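Local coordinates for A-type flavoprotein (Giardia intestinalis, PDB 2Q9U) that probably scavenges oxygen as a flavodiiron protein, passing electrons from FMN to a mu-oxo-diiron centre, at residues 139-144 with 161-166; 79-84 with 104-109; 146-151 with 212-217; 173-178 with 232-237. All coordinates share one frame; numbering follows the deposited sequence.

Contact 1: residues 139-144 with 161-166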
loop_
_atom_site.group_PDB
_atom_site.type_symbol
_atom_site.label_atom_id
_atom_site.label_comp_id
_atom_site.label_asym_id
_atom_site.label_seq_id
_atom_site.Cartn_x
_atom_site.Cartn_y
_atom_site.Cartn_z
ATOM N N GLY A 139 14.087 5.916 -48.161
ATOM C CA GLY A 139 15.236 5.299 -48.845
ATOM C C GLY A 139 14.812 4.034 -49.546
ATOM O O GLY A 139 14.006 4.073 -50.475
ATOM N N LYS A 140 15.351 2.902 -49.093
ATOM C CA LYS A 140 14.877 1.585 -49.515
ATOM C C LYS A 140 13.429 1.373 -49.086
ATOM O O LYS A 140 12.663 0.687 -49.772
ATOM C CB LYS A 140 15.780 0.475 -48.945
ATOM C CG LYS A 140 17.217 0.632 -49.373
ATOM C CD LYS A 140 17.858 -0.703 -49.746
ATOM C CE LYS A 140 18.710 -0.544 -51.014
ATOM N NZ LYS A 140 17.863 -0.167 -52.202
ATOM N N ARG A 141 13.050 1.979 -47.963
ATOM C CA ARG A 141 11.714 1.790 -47.404
ATOM C C ARG A 141 10.804 2.983 -47.698
ATOM O O ARG A 141 11.267 4.091 -47.973
ATOM C CB ARG A 141 11.779 1.521 -45.881
ATOM C CG ARG A 141 12.569 0.265 -45.496
ATOM C CD ARG A 141 12.703 0.140 -43.970
ATOM N NE ARG A 141 13.640 -0.899 -43.522
ATOM C CZ ARG A 141 14.966 -0.748 -43.485
ATOM N NH1 ARG A 141 15.533 0.362 -43.951
ATOM N NH2 ARG A 141 15.742 -1.731 -43.020
ATOM N N THR A 142 9.507 2.735 -47.675
ATOM C CA THR A 142 8.517 3.799 -47.601
ATOM C C THR A 142 7.643 3.578 -46.361
ATOM O O THR A 142 7.593 2.464 -45.811
ATOM C CB THR A 142 7.626 3.854 -48.839
ATOM O OG1 THR A 142 6.840 2.654 -48.941
ATOM C CG2 THR A 142 8.472 4.030 -50.116
ATOM N N LEU A 143 6.988 4.641 -45.921
ATOM C CA LEU A 143 6.078 4.586 -44.774
ATOM C C LEU A 143 4.716 5.146 -45.132
ATOM O O LEU A 143 4.617 6.198 -45.802
ATOM C CB LEU A 143 6.652 5.383 -43.602
ATOM C CG LEU A 143 7.999 4.940 -43.022
ATOM C CD1 LEU A 143 8.398 5.890 -41.917
ATOM C CD2 LEU A 143 7.916 3.499 -42.516
ATOM N N LYS A 144 3.673 4.423 -44.697
ATOM C CA LYS A 144 2.271 4.825 -44.813
ATOM C C LYS A 144 1.707 5.066 -43.408
ATOM O O LYS A 144 2.260 4.573 -42.408
ATOM C CB LYS A 144 1.442 3.735 -45.503
ATOM C CG LYS A 144 2.042 3.245 -46.824
ATOM C CD LYS A 144 1.825 4.250 -47.950
ATOM C CE LYS A 144 0.410 4.163 -48.515
ATOM N NZ LYS A 144 -0.377 5.251 -47.935
ATOM N N CYS A 161 5.036 -0.053 -42.792
ATOM C CA CYS A 161 6.092 -0.114 -43.794
ATOM C C CYS A 161 5.818 -1.265 -44.762
ATOM O O CYS A 161 5.925 -2.425 -44.381
ATOM C CB CYS A 161 7.464 -0.269 -43.128
ATOM S SG CYS A 161 8.823 -0.511 -44.361
ATOM N N PRO A 162 5.452 -0.941 -46.023
ATOM C CA PRO A 162 5.089 -1.967 -47.003
ATOM C C PRO A 162 6.223 -2.911 -47.406
ATOM O O PRO A 162 5.938 -4.066 -47.718
ATOM C CB PRO A 162 4.625 -1.146 -48.229
ATOM C CG PRO A 162 4.377 0.237 -47.717
ATOM C CD PRO A 162 5.317 0.424 -46.568
ATOM N N GLU A 163 7.475 -2.429 -47.435
ATOM C CA GLU A 163 8.618 -3.256 -47.873
ATOM C C GLU A 163 8.976 -4.344 -46.880
ATOM O O GLU A 163 9.288 -5.462 -47.283
ATOM C CB GLU A 163 9.880 -2.423 -48.180
ATOM C CG GLU A 163 9.728 -1.419 -49.339
ATOM C CD GLU A 163 8.962 -0.190 -48.924
ATOM O OE1 GLU A 163 8.916 0.067 -47.692
ATOM O OE2 GLU A 163 8.414 0.519 -49.809
ATOM N N ASP A 164 8.944 -4.002 -45.590
ATOM C CA ASP A 164 9.289 -4.930 -44.522
ATOM C C ASP A 164 8.070 -5.569 -43.829
ATOM O O ASP A 164 8.232 -6.473 -43.000
ATOM C CB ASP A 164 10.194 -4.229 -43.508
ATOM C CG ASP A 164 11.580 -3.902 -44.080
ATOM O OD1 ASP A 164 11.856 -4.304 -45.225
ATOM O OD2 ASP A 164 12.379 -3.247 -43.388
ATOM N N LYS A 165 6.869 -5.093 -44.178
ATOM C CA LYS A 165 5.600 -5.639 -43.689
ATOM C C LYS A 165 5.490 -5.399 -42.174
ATOM O O LYS A 165 5.032 -6.275 -41.414
ATOM C CB LYS A 165 5.445 -7.136 -44.028
ATOM C CG LYS A 165 5.717 -7.504 -45.539
ATOM C CD LYS A 165 4.726 -6.802 -46.514
ATOM C CE LYS A 165 4.964 -7.216 -47.976
ATOM N NZ LYS A 165 6.287 -6.674 -48.483
ATOM N N ILE A 166 5.904 -4.203 -41.762
ATOM C CA ILE A 166 5.888 -3.824 -40.340
ATOM C C ILE A 166 4.746 -2.879 -40.044
ATOM O O ILE A 166 4.586 -1.845 -40.704
ATOM C CB ILE A 166 7.160 -3.070 -39.922
ATOM C CG1 ILE A 166 8.437 -3.835 -40.270
ATOM C CG2 ILE A 166 7.145 -2.786 -38.401
ATOM C CD1 ILE A 166 9.640 -2.891 -40.416
#
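The carboxylate of Glu163 grips Thr142 twice. Its OE1 accepts the backbone N of Thr142 at 2.7 Å, in an almost straight bond (171°) that comes from above the carboxylate plane. Its OE2 receives the hydroxyl OG1 of Thr142 at 2.8 Å through the syn lone pair. Thr142 holds OG1 in the crowded position between backbone N and carbonyl carbon (chi1 64°), which turns the hydroxyl toward the acid. A bend at chi2 turns the Glu163 carboxylate to Thr142, and its CG lies 3.6 Å from Lys140 O.

A salt bridge lies beside this pair. Arg141 NE meets Asp164 OD2 at 2.7 Å, at the edge of the guanidinium. The guanidinium and carboxylate planes stand at about a right angle (89°). The arginine chain runs extended from CG to NE and passes Cys161 SG, which sits 3.9 Å from Arg141 CB.

Both acids belong to the turn of a beta hairpin between strands 157-161 and 166-170, in the metallo-beta-lactamase-like domain. Lys165 and Ile166 both face Cys161 there, a G1 beta bulge. The ammonium of Lys165 folds back and donates to Pro162 O at 2.7 Å, in the carbonyl plane, which ties the turn to itself.

On the apolar side, Leu143 CD2 packs on Cys161 CB at 3.8 Å, and the Pro162 ring crosses the Lys144 chain at about a right angle. Farther out, Arg141 NH1 forms a salt bridge with Asp48, and NH2 donates to Pro15 O. These outside bonds help fix the rotation of the guanidinium that Asp164 meets.

Contact 2: residues 79-84 with 104-109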
loop_
_atom_site.group_PDB
_atom_site.type_symbol
_atom_site.label_atom_id
_atom_site.label_comp_id
_atom_site.label_asym_id
_atom_site.label_seq_id
_atom_site.Cartn_x
_atom_site.Cartn_y
_atom_site.Cartn_z
ATOM N N LYS A 79 16.679 12.331 -39.896
ATOM C CA LYS A 79 15.875 13.120 -40.861
ATOM C C LYS A 79 14.394 13.224 -40.481
ATOM O O LYS A 79 13.782 14.276 -40.661
ATOM C CB LYS A 79 16.017 12.559 -42.292
ATOM C CG LYS A 79 15.030 13.185 -43.353
ATOM C CD LYS A 79 15.328 14.690 -43.590
ATOM C CE LYS A 79 14.316 15.351 -44.537
ATOM N NZ LYS A 79 14.762 16.769 -44.800
ATOM N N TYR A 80 13.817 12.124 -39.980
ATOM C CA TYR A 80 12.395 12.092 -39.607
ATOM C C TYR A 80 12.188 11.510 -38.208
ATOM O O TYR A 80 12.821 10.500 -37.816
ATOM C CB TYR A 80 11.558 11.269 -40.604
ATOM C CG TYR A 80 11.578 11.814 -42.018
ATOM C CD1 TYR A 80 10.972 13.041 -42.325
ATOM C CD2 TYR A 80 12.203 11.110 -43.045
ATOM C CE1 TYR A 80 11.005 13.550 -43.635
ATOM C CE2 TYR A 80 12.228 11.608 -44.355
ATOM C CZ TYR A 80 11.634 12.833 -44.636
ATOM O OH TYR A 80 11.674 13.316 -45.938
ATOM N N VAL A 81 11.299 12.151 -37.469
ATOM C CA VAL A 81 10.739 11.571 -36.229
ATOM C C VAL A 81 9.239 11.478 -36.450
ATOM O O VAL A 81 8.542 12.496 -36.578
ATOM C CB VAL A 81 11.049 12.410 -34.989
ATOM C CG1 VAL A 81 10.493 11.719 -33.727
ATOM C CG2 VAL A 81 12.552 12.640 -34.860
ATOM N N VAL A 82 8.764 10.243 -36.529
ATOM C CA VAL A 82 7.371 9.955 -36.756
ATOM C C VAL A 82 6.664 9.803 -35.412
ATOM O O VAL A 82 7.051 8.967 -34.586
ATOM C CB VAL A 82 7.192 8.653 -37.561
ATOM C CG1 VAL A 82 5.724 8.253 -37.640
ATOM C CG2 VAL A 82 7.846 8.747 -38.973
ATOM N N MET A 83 5.588 10.566 -35.238
ATOM C CA MET A 83 4.789 10.561 -34.008
ATOM C C MET A 83 3.385 10.032 -34.269
ATOM O O MET A 83 2.643 10.602 -35.045
ATOM C CB MET A 83 4.738 11.988 -33.405
ATOM C CG MET A 83 6.103 12.518 -32.917
ATOM S SD MET A 83 6.933 11.504 -31.669
ATOM C CE MET A 83 5.854 11.718 -30.252
ATOM N N ASN A 84 3.041 8.907 -33.628
ATOM C CA ASN A 84 1.784 8.221 -33.885
ATOM C C ASN A 84 0.681 8.734 -32.984
ATOM O O ASN A 84 -0.490 8.449 -33.230
ATOM C CB ASN A 84 1.960 6.716 -33.607
ATOM C CG ASN A 84 2.769 6.017 -34.676
ATOM O OD1 ASN A 84 3.800 5.375 -34.387
ATOM N ND2 ASN A 84 2.318 6.128 -35.906
ATOM N N ALA A 104 15.957 17.219 -38.131
ATOM C CA ALA A 104 14.776 16.381 -38.291
ATOM C C ALA A 104 13.520 17.159 -38.647
ATOM O O ALA A 104 13.375 18.312 -38.277
ATOM C CB ALA A 104 14.539 15.564 -37.002
ATOM N N THR A 105 12.618 16.494 -39.347
ATOM C CA THR A 105 11.258 16.939 -39.566
ATOM C C THR A 105 10.341 15.985 -38.793
ATOM O O THR A 105 10.504 14.764 -38.868
ATOM C CB THR A 105 10.918 16.887 -41.076
ATOM O OG1 THR A 105 11.770 17.811 -41.780
ATOM C CG2 THR A 105 9.479 17.248 -41.349
ATOM N N PHE A 106 9.390 16.557 -38.061
ATOM C CA PHE A 106 8.427 15.790 -37.273
ATOM C C PHE A 106 7.249 15.449 -38.175
ATOM O O PHE A 106 6.661 16.345 -38.794
ATOM C CB PHE A 106 8.027 16.568 -36.003
ATOM C CG PHE A 106 9.103 16.573 -34.977
ATOM C CD1 PHE A 106 9.202 15.530 -34.047
ATOM C CD2 PHE A 106 10.078 17.573 -34.982
ATOM C CE1 PHE A 106 10.247 15.498 -33.109
ATOM C CE2 PHE A 106 11.120 17.553 -34.069
ATOM C CZ PHE A 106 11.206 16.507 -33.121
ATOM N N VAL A 107 6.954 14.154 -38.275
ATOM C CA VAL A 107 5.988 13.642 -39.239
ATOM C C VAL A 107 4.802 13.086 -38.473
ATOM O O VAL A 107 4.957 12.182 -37.655
ATOM C CB VAL A 107 6.589 12.480 -40.075
ATOM C CG1 VAL A 107 5.566 11.930 -41.057
ATOM C CG2 VAL A 107 7.870 12.903 -40.798
ATOM N N CYS A 108 3.616 13.620 -38.750
ATOM C CA CYS A 108 2.410 13.167 -38.086
ATOM C C CYS A 108 1.195 13.728 -38.797
ATOM O O CYS A 108 1.323 14.534 -39.723
ATOM C CB CYS A 108 2.427 13.643 -36.617
ATOM S SG CYS A 108 2.623 15.463 -36.426
ATOM N N THR A 109 0.020 13.302 -38.356
ATOM C CA THR A 109 -1.243 13.800 -38.888
ATOM C C THR A 109 -1.520 15.193 -38.304
ATOM O O THR A 109 -0.883 15.622 -37.339
ATOM C CB THR A 109 -2.415 12.873 -38.505
ATOM O OG1 THR A 109 -2.517 12.818 -37.078
ATOM C CG2 THR A 109 -2.244 11.445 -39.078
HETATM O O HOH W 1 14.382 17.586 -42.072
HETATM O O HOH W 2 0.190 10.957 -36.322
#
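Lys79 O takes one hydrogen bond, from Thr105 N at 2.8 Å, the shortest backbone bond of the contact, and from above the carbonyl plane. The CA-H of Ala104 adds a weaker contact to Lys79 O at 3.3 Å. Three more carbonyls repeat this pattern along two parallel strands. Thr105 O takes Val81 N, Val81 O takes Val107 N, and Val107 O takes Met83 N. The last of these bonds lies nearly along the C=O axis.

A water bridges the two segments at each end. One molecule accepts from Lys79 NZ and is hydrogen-bonded to Thr105 OG1. A second donates to Met83 O at 2.8 Å and accepts from Thr109 N.

Tyr80, Val82, Thr105 and Val107 share one face of the sheet. The CG2 of Val107 meets Tyr80 CD1 obliquely at 3.5 Å, and Lys79 CG lies over one face of the tyrosine ring. On the other face Val81 and Phe106 lie side by side and point the same way. With chi2 near -87°, the phenylalanine ring brings its CE1 to 3.7 Å from Val81 CB. Met83 CG comes to an edge of the same ring.

The two strands belong to the beta-alpha-beta unit of strand 80-82, helix 94-97 and strand 105-108. Asn84 directly precedes His85, a residue of the diiron pocket. Strand 52-54 pairs with the far edge of 80-82, and strand 127-129 with that of 105-108. Leu143 and Phe145 of strand 142-147, in the second sheet, pack against the face that carries Val82 and Val107.

Contact 3: residues 146-151 with 212-217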
loop_
_atom_site.group_PDB
_atom_site.type_symbol
_atom_site.label_atom_id
_atom_site.label_comp_id
_atom_site.label_asym_id
_atom_site.label_seq_id
_atom_site.Cartn_x
_atom_site.Cartn_y
_atom_site.Cartn_z
ATOM N N ILE A 146 -1.839 5.230 -40.970
ATOM C CA ILE A 146 -3.209 4.770 -40.823
ATOM C C ILE A 146 -3.824 5.459 -39.585
ATOM O O ILE A 146 -3.571 5.036 -38.431
ATOM C CB ILE A 146 -3.278 3.234 -40.646
ATOM C CG1 ILE A 146 -2.622 2.492 -41.828
ATOM C CG2 ILE A 146 -4.726 2.823 -40.455
ATOM C CD1 ILE A 146 -2.333 0.975 -41.549
ATOM N N PRO A 147 -4.607 6.528 -39.806
ATOM C CA PRO A 147 -5.273 7.153 -38.673
ATOM C C PRO A 147 -6.225 6.143 -38.036
ATOM O O PRO A 147 -6.926 5.386 -38.739
ATOM C CB PRO A 147 -6.032 8.322 -39.314
ATOM C CG PRO A 147 -5.213 8.638 -40.570
ATOM C CD PRO A 147 -4.917 7.238 -41.068
ATOM N N VAL A 148 -6.189 6.066 -36.717
ATOM C CA VAL A 148 -7.156 5.235 -35.990
ATOM C C VAL A 148 -7.823 6.147 -34.931
ATOM O O VAL A 148 -7.618 5.968 -33.746
ATOM C CB VAL A 148 -6.490 3.952 -35.379
ATOM C CG1 VAL A 148 -6.049 2.913 -36.498
ATOM C CG2 VAL A 148 -5.292 4.313 -34.508
ATOM N N PRO A 149 -8.606 7.156 -35.365
ATOM C CA PRO A 149 -9.141 8.102 -34.374
ATOM C C PRO A 149 -10.003 7.418 -33.317
ATOM O O PRO A 149 -10.778 6.522 -33.636
ATOM C CB PRO A 149 -9.997 9.062 -35.218
ATOM C CG PRO A 149 -10.286 8.322 -36.475
ATOM C CD PRO A 149 -9.040 7.517 -36.730
ATOM N N LEU A 150 -9.812 7.849 -32.070
ATOM C CA LEU A 150 -10.409 7.257 -30.875
ATOM C C LEU A 150 -10.037 5.788 -30.678
ATOM O O LEU A 150 -10.833 4.994 -30.176
ATOM C CB LEU A 150 -11.928 7.504 -30.771
ATOM C CG LEU A 150 -12.377 8.955 -30.550
ATOM C CD1 LEU A 150 -13.901 9.003 -30.565
ATOM C CD2 LEU A 150 -11.818 9.574 -29.233
ATOM N N LEU A 151 -8.800 5.443 -31.048
ATOM C CA LEU A 151 -8.204 4.166 -30.667
ATOM C C LEU A 151 -6.786 4.420 -30.153
ATOM O O LEU A 151 -5.816 4.009 -30.797
ATOM C CB LEU A 151 -8.187 3.173 -31.862
ATOM C CG LEU A 151 -7.916 1.695 -31.538
ATOM C CD1 LEU A 151 -9.096 1.132 -30.749
ATOM C CD2 LEU A 151 -7.681 0.865 -32.845
ATOM N N ARG A 212 -12.798 -2.285 -34.930
ATOM C CA ARG A 212 -13.341 -2.934 -36.130
ATOM C C ARG A 212 -12.801 -2.225 -37.377
ATOM O O ARG A 212 -12.330 -2.887 -38.310
ATOM C CB ARG A 212 -14.877 -2.940 -36.117
ATOM C CG ARG A 212 -15.492 -4.017 -35.196
ATOM C CD ARG A 212 -16.986 -4.270 -35.508
ATOM N NE ARG A 212 -17.809 -3.067 -35.367
ATOM C CZ ARG A 212 -18.320 -2.603 -34.226
ATOM N NH1 ARG A 212 -18.101 -3.224 -33.075
ATOM N NH2 ARG A 212 -19.060 -1.499 -34.242
ATOM N N LYS A 213 -12.811 -0.886 -37.346
ATOM C CA LYS A 213 -12.331 -0.044 -38.468
ATOM C C LYS A 213 -10.852 -0.283 -38.718
ATOM O O LYS A 213 -10.406 -0.447 -39.859
ATOM C CB LYS A 213 -12.597 1.454 -38.188
ATOM C CG LYS A 213 -11.355 2.430 -38.086
ATOM C CD LYS A 213 -10.679 2.602 -36.644
ATOM C CE LYS A 213 -10.317 4.032 -36.294
ATOM N NZ LYS A 213 -11.445 5.027 -35.871
ATOM N N ALA A 214 -10.092 -0.315 -37.627
ATOM C CA ALA A 214 -8.659 -0.397 -37.698
ATOM C C ALA A 214 -8.283 -1.767 -38.243
ATOM O O ALA A 214 -7.427 -1.863 -39.113
ATOM C CB ALA A 214 -8.041 -0.158 -36.300
ATOM N N LEU A 215 -8.949 -2.819 -37.754
ATOM C CA LEU A 215 -8.677 -4.174 -38.223
ATOM C C LEU A 215 -9.028 -4.351 -39.709
ATOM O O LEU A 215 -8.293 -5.021 -40.452
ATOM C CB LEU A 215 -9.374 -5.223 -37.351
ATOM C CG LEU A 215 -8.867 -5.309 -35.895
ATOM C CD1 LEU A 215 -9.738 -6.270 -35.092
ATOM C CD2 LEU A 215 -7.383 -5.713 -35.847
ATOM N N GLU A 216 -10.127 -3.731 -40.126
ATOM C CA GLU A 216 -10.516 -3.683 -41.543
ATOM C C GLU A 216 -9.348 -3.131 -42.396
ATOM O O GLU A 216 -8.892 -3.786 -43.336
ATOM C CB GLU A 216 -11.793 -2.852 -41.714
ATOM C CG GLU A 216 -12.568 -3.072 -43.022
ATOM C CD GLU A 216 -13.914 -2.325 -43.076
ATOM O OE1 GLU A 216 -14.131 -1.342 -42.305
ATOM O OE2 GLU A 216 -14.773 -2.728 -43.911
ATOM N N VAL A 217 -8.834 -1.955 -42.043
ATOM C CA VAL A 217 -7.707 -1.368 -42.776
ATOM C C VAL A 217 -6.464 -2.284 -42.749
ATOM O O VAL A 217 -5.847 -2.544 -43.807
ATOM C CB VAL A 217 -7.358 0.066 -42.282
ATOM C CG1 VAL A 217 -6.194 0.639 -43.079
ATOM C CG2 VAL A 217 -8.567 0.988 -42.421
#
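Val148 to Leu151 form a type II beta turn, closed by Leu151 N to Val148 O at 3.0 Å, at the end of strand 142-147 and against one side of helix 208-219. Lys213 makes the polar link. Its NZ donates to Pro149 O at 2.8 Å, in the carbonyl plane and on a lone pair. To get there the chain bends at chi2, chi3 and chi4, and chi1 (118°) sits away from any staggered position. On the way CE passes 3.4 Å from Val148 CA, and NZ lies 3.5 Å from Pro149 CG.

The methyl of Ala214 sits between two branched side chains. Val148 CG1 lies 3.7 Å and Leu151 CD2 3.6 Å from Ala214 CB. One turn along the helix, Val217 CG1 and Ile146 CG2 meet tip to tip at 3.7 Å.

The turn leads straight into His152 of the diiron pocket. At its corner Leu150 packs on Trp352 of the second subunit, a residue that binds FMN. This fits the head-to-tail dimer of flavodiiron proteins, in which the flavin of one subunit lies near the iron site of the other.

Within the two segments, the lysine charge meets a neutral carbonyl and no acid. The ammonium would polarise that peptide. Between the two segments, one polar bond and contacts of aliphatic carbons hold the turn to the helix.

Contact 4: residues 173-178 with 232-237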
loop_
_atom_site.group_PDB
_atom_site.type_symbol
_atom_site.label_atom_id
_atom_site.label_comp_id
_atom_site.label_asym_id
_atom_site.label_seq_id
_atom_site.Cartn_x
_atom_site.Cartn_y
_atom_site.Cartn_z
ATOM N N PHE A 173 -2.024 -3.122 -29.691
ATOM C CA PHE A 173 -1.328 -4.394 -29.437
ATOM C C PHE A 173 -0.374 -4.326 -28.250
ATOM O O PHE A 173 0.421 -5.237 -28.035
ATOM C CB PHE A 173 -0.598 -4.939 -30.681
ATOM C CG PHE A 173 -1.531 -5.295 -31.800
ATOM C CD1 PHE A 173 -1.929 -4.317 -32.728
ATOM C CD2 PHE A 173 -2.036 -6.584 -31.906
ATOM C CE1 PHE A 173 -2.832 -4.646 -33.763
ATOM C CE2 PHE A 173 -2.934 -6.931 -32.933
ATOM C CZ PHE A 173 -3.326 -5.949 -33.858
ATOM N N GLY A 174 -0.497 -3.253 -27.460
ATOM C CA GLY A 174 0.386 -3.042 -26.322
ATOM C C GLY A 174 0.026 -3.843 -25.090
ATOM O O GLY A 174 -1.119 -4.331 -24.940
ATOM N N GLN A 175 1.002 -3.957 -24.176
ATOM C CA GLN A 175 0.722 -4.451 -22.830
ATOM C C GLN A 175 1.685 -3.715 -21.899
ATOM O O GLN A 175 2.843 -3.426 -22.257
ATOM C CB GLN A 175 0.930 -5.977 -22.668
ATOM C CG GLN A 175 1.021 -6.813 -23.972
ATOM C CD GLN A 175 2.362 -6.632 -24.690
ATOM O OE1 GLN A 175 3.435 -6.778 -24.090
ATOM N NE2 GLN A 175 2.305 -6.339 -25.978
ATOM N N HIS A 176 1.190 -3.407 -20.703
ATOM C CA HIS A 176 2.039 -2.802 -19.679
ATOM C C HIS A 176 2.842 -3.930 -19.052
ATOM O O HIS A 176 2.414 -4.623 -18.094
ATOM C CB HIS A 176 1.206 -2.008 -18.666
ATOM C CG HIS A 176 0.599 -0.770 -19.238
ATOM N ND1 HIS A 176 1.338 0.197 -19.894
ATOM C CD2 HIS A 176 -0.680 -0.318 -19.211
ATOM C CE1 HIS A 176 0.533 1.177 -20.270
ATOM N NE2 HIS A 176 -0.695 0.893 -19.860
ATOM N N TYR A 177 3.994 -4.174 -19.671
ATOM C CA TYR A 177 4.834 -5.305 -19.299
ATOM C C TYR A 177 6.313 -4.926 -19.406
ATOM O O TYR A 177 6.800 -4.697 -20.515
ATOM C CB TYR A 177 4.507 -6.509 -20.201
ATOM C CG TYR A 177 5.243 -7.799 -19.890
ATOM C CD1 TYR A 177 5.555 -8.163 -18.581
ATOM C CD2 TYR A 177 5.630 -8.669 -20.928
ATOM C CE1 TYR A 177 6.228 -9.374 -18.306
ATOM C CE2 TYR A 177 6.278 -9.861 -20.656
ATOM C CZ TYR A 177 6.583 -10.208 -19.365
ATOM O OH TYR A 177 7.244 -11.397 -19.135
ATOM N N ALA A 178 7.005 -4.801 -18.262
ATOM C CA ALA A 178 8.436 -4.520 -18.263
ATOM C C ALA A 178 9.212 -5.838 -18.339
ATOM O O ALA A 178 9.074 -6.680 -17.449
ATOM C CB ALA A 178 8.883 -3.714 -16.978
ATOM N N VAL A 232 5.871 -6.058 -25.215
ATOM C CA VAL A 232 6.527 -6.854 -26.248
ATOM C C VAL A 232 5.828 -6.707 -27.596
ATOM O O VAL A 232 4.648 -6.294 -27.685
ATOM C CB VAL A 232 6.671 -8.366 -25.875
ATOM C CG1 VAL A 232 7.527 -8.516 -24.635
ATOM C CG2 VAL A 232 5.304 -9.011 -25.667
ATOM N N SER A 233 6.581 -7.026 -28.638
ATOM C CA SER A 233 6.087 -6.946 -30.008
ATOM C C SER A 233 5.770 -8.344 -30.535
ATOM O O SER A 233 6.057 -9.360 -29.879
ATOM C CB SER A 233 7.131 -6.229 -30.874
ATOM O OG SER A 233 7.165 -4.874 -30.505
ATOM N N TRP A 234 5.163 -8.393 -31.721
ATOM C CA TRP A 234 4.481 -9.576 -32.199
ATOM C C TRP A 234 4.997 -10.034 -33.567
ATOM O O TRP A 234 5.226 -9.213 -34.500
ATOM C CB TRP A 234 2.962 -9.301 -32.312
ATOM C CG TRP A 234 2.326 -8.847 -31.043
ATOM C CD1 TRP A 234 2.141 -7.543 -30.614
ATOM C CD2 TRP A 234 1.790 -9.688 -30.016
ATOM N NE1 TRP A 234 1.539 -7.543 -29.369
ATOM C CE2 TRP A 234 1.311 -8.841 -28.983
ATOM C CE3 TRP A 234 1.681 -11.080 -29.860
ATOM C CZ2 TRP A 234 0.706 -9.337 -27.824
ATOM C CZ3 TRP A 234 1.088 -11.583 -28.672
ATOM C CH2 TRP A 234 0.609 -10.704 -27.687
ATOM N N ARG A 235 5.142 -11.341 -33.696
ATOM C CA ARG A 235 5.461 -11.995 -34.945
ATOM C C ARG A 235 4.914 -13.457 -34.951
ATOM O O ARG A 235 4.445 -13.921 -33.999
ATOM C CB ARG A 235 6.971 -11.945 -35.204
ATOM C CG ARG A 235 7.751 -12.865 -34.286
ATOM C CD ARG A 235 9.224 -12.647 -34.260
ATOM N NE ARG A 235 9.920 -13.274 -33.159
ATOM C CZ ARG A 235 11.227 -13.290 -33.025
ATOM N NH1 ARG A 235 11.996 -12.756 -33.912
ATOM N NH2 ARG A 235 11.759 -13.859 -32.013
ATOM N N GLY A 236 4.989 -14.105 -36.085
ATOM C CA GLY A 236 4.508 -15.450 -36.229
ATOM C C GLY A 236 3.162 -15.823 -35.659
ATOM O O GLY A 236 2.248 -15.063 -35.665
ATOM N N ASP A 237 3.103 -17.018 -35.093
ATOM C CA ASP A 237 1.910 -17.512 -34.451
ATOM C C ASP A 237 1.368 -16.616 -33.351
ATOM O O ASP A 237 0.172 -16.442 -33.261
ATOM C CB ASP A 237 2.054 -18.934 -33.912
ATOM C CG ASP A 237 2.377 -19.958 -34.991
ATOM O OD1 ASP A 237 1.976 -19.790 -36.118
ATOM O OD2 ASP A 237 3.021 -20.916 -34.678
#
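The side-chain amide of Gln175 pairs with both the N-H and the C=O of one residue, Val232, much as in a hydrogen-bonded antiparallel pair. Its OE1 accepts Val232 N at 2.8 Å, and its NE2 donates to Val232 O at 2.9 Å. Both bonds are close to straight and both use carbonyl lone pairs. The glutamine chi1 of -16° is nearly eclipsed, a strain that the bonds of the amide probably offset. A bend follows at chi2.

NE2 also donates to Phe173 O at 3.0 Å, in a less straight bond (143°). That carbonyl takes a second donor, the indole NE1 of Trp234, in the ring plane at 2.9 Å. Phe173 O is thus held by two N-H groups, and three bonds fix the rotation of the Gln175 amide.

The phenyl ring of Phe173 turns an edge toward the face of the indole, offset, with the ring planes at 64°. Nearer the backbone, Phe173 CB lies 3.6 Å from Trp234 NE1. At the other end Tyr177 CD2 touches Val232 CG1 obliquely at 4.2 Å.

Val192 and Met193 of helix 189-204 and Ala242 of helix 236-250 pack around these side chains. Segment 173-178 follows strand 166-170 as a loop, and 232-237 takes in the weakly bonded edge strand 234-235. They begin two residues after Asp171 and His230 of the diiron pocket; in the metallo-beta-lactamase fold such strand-end loops carry metal ligands.

Contacts 1 to 3 lie wholly in the metallo-beta-lactamase-like part of the chain, and contact 4 ties a loop to the short edge strand 234-235. Contact 2 belongs to one sheet; contacts 1, 3 and 4 reach the other. Contacts 1 and 2, with centres about 15 Å apart, touch where Leu143 CD1 meets Val82 CG2 at 4.1 Å, and so bring the two sheets of the sandwich together. Contacts 1 and 3 share strand 142-147, with centres about 19 Å apart. Along the chain contact 2 closes first. Contact 3 interleaves with both contacts 1 and 4. Segments of contacts 2 and 3 run directly into His85 and His152, and those of contact 4 begin two residues after Asp171 and His230, all diiron ligands.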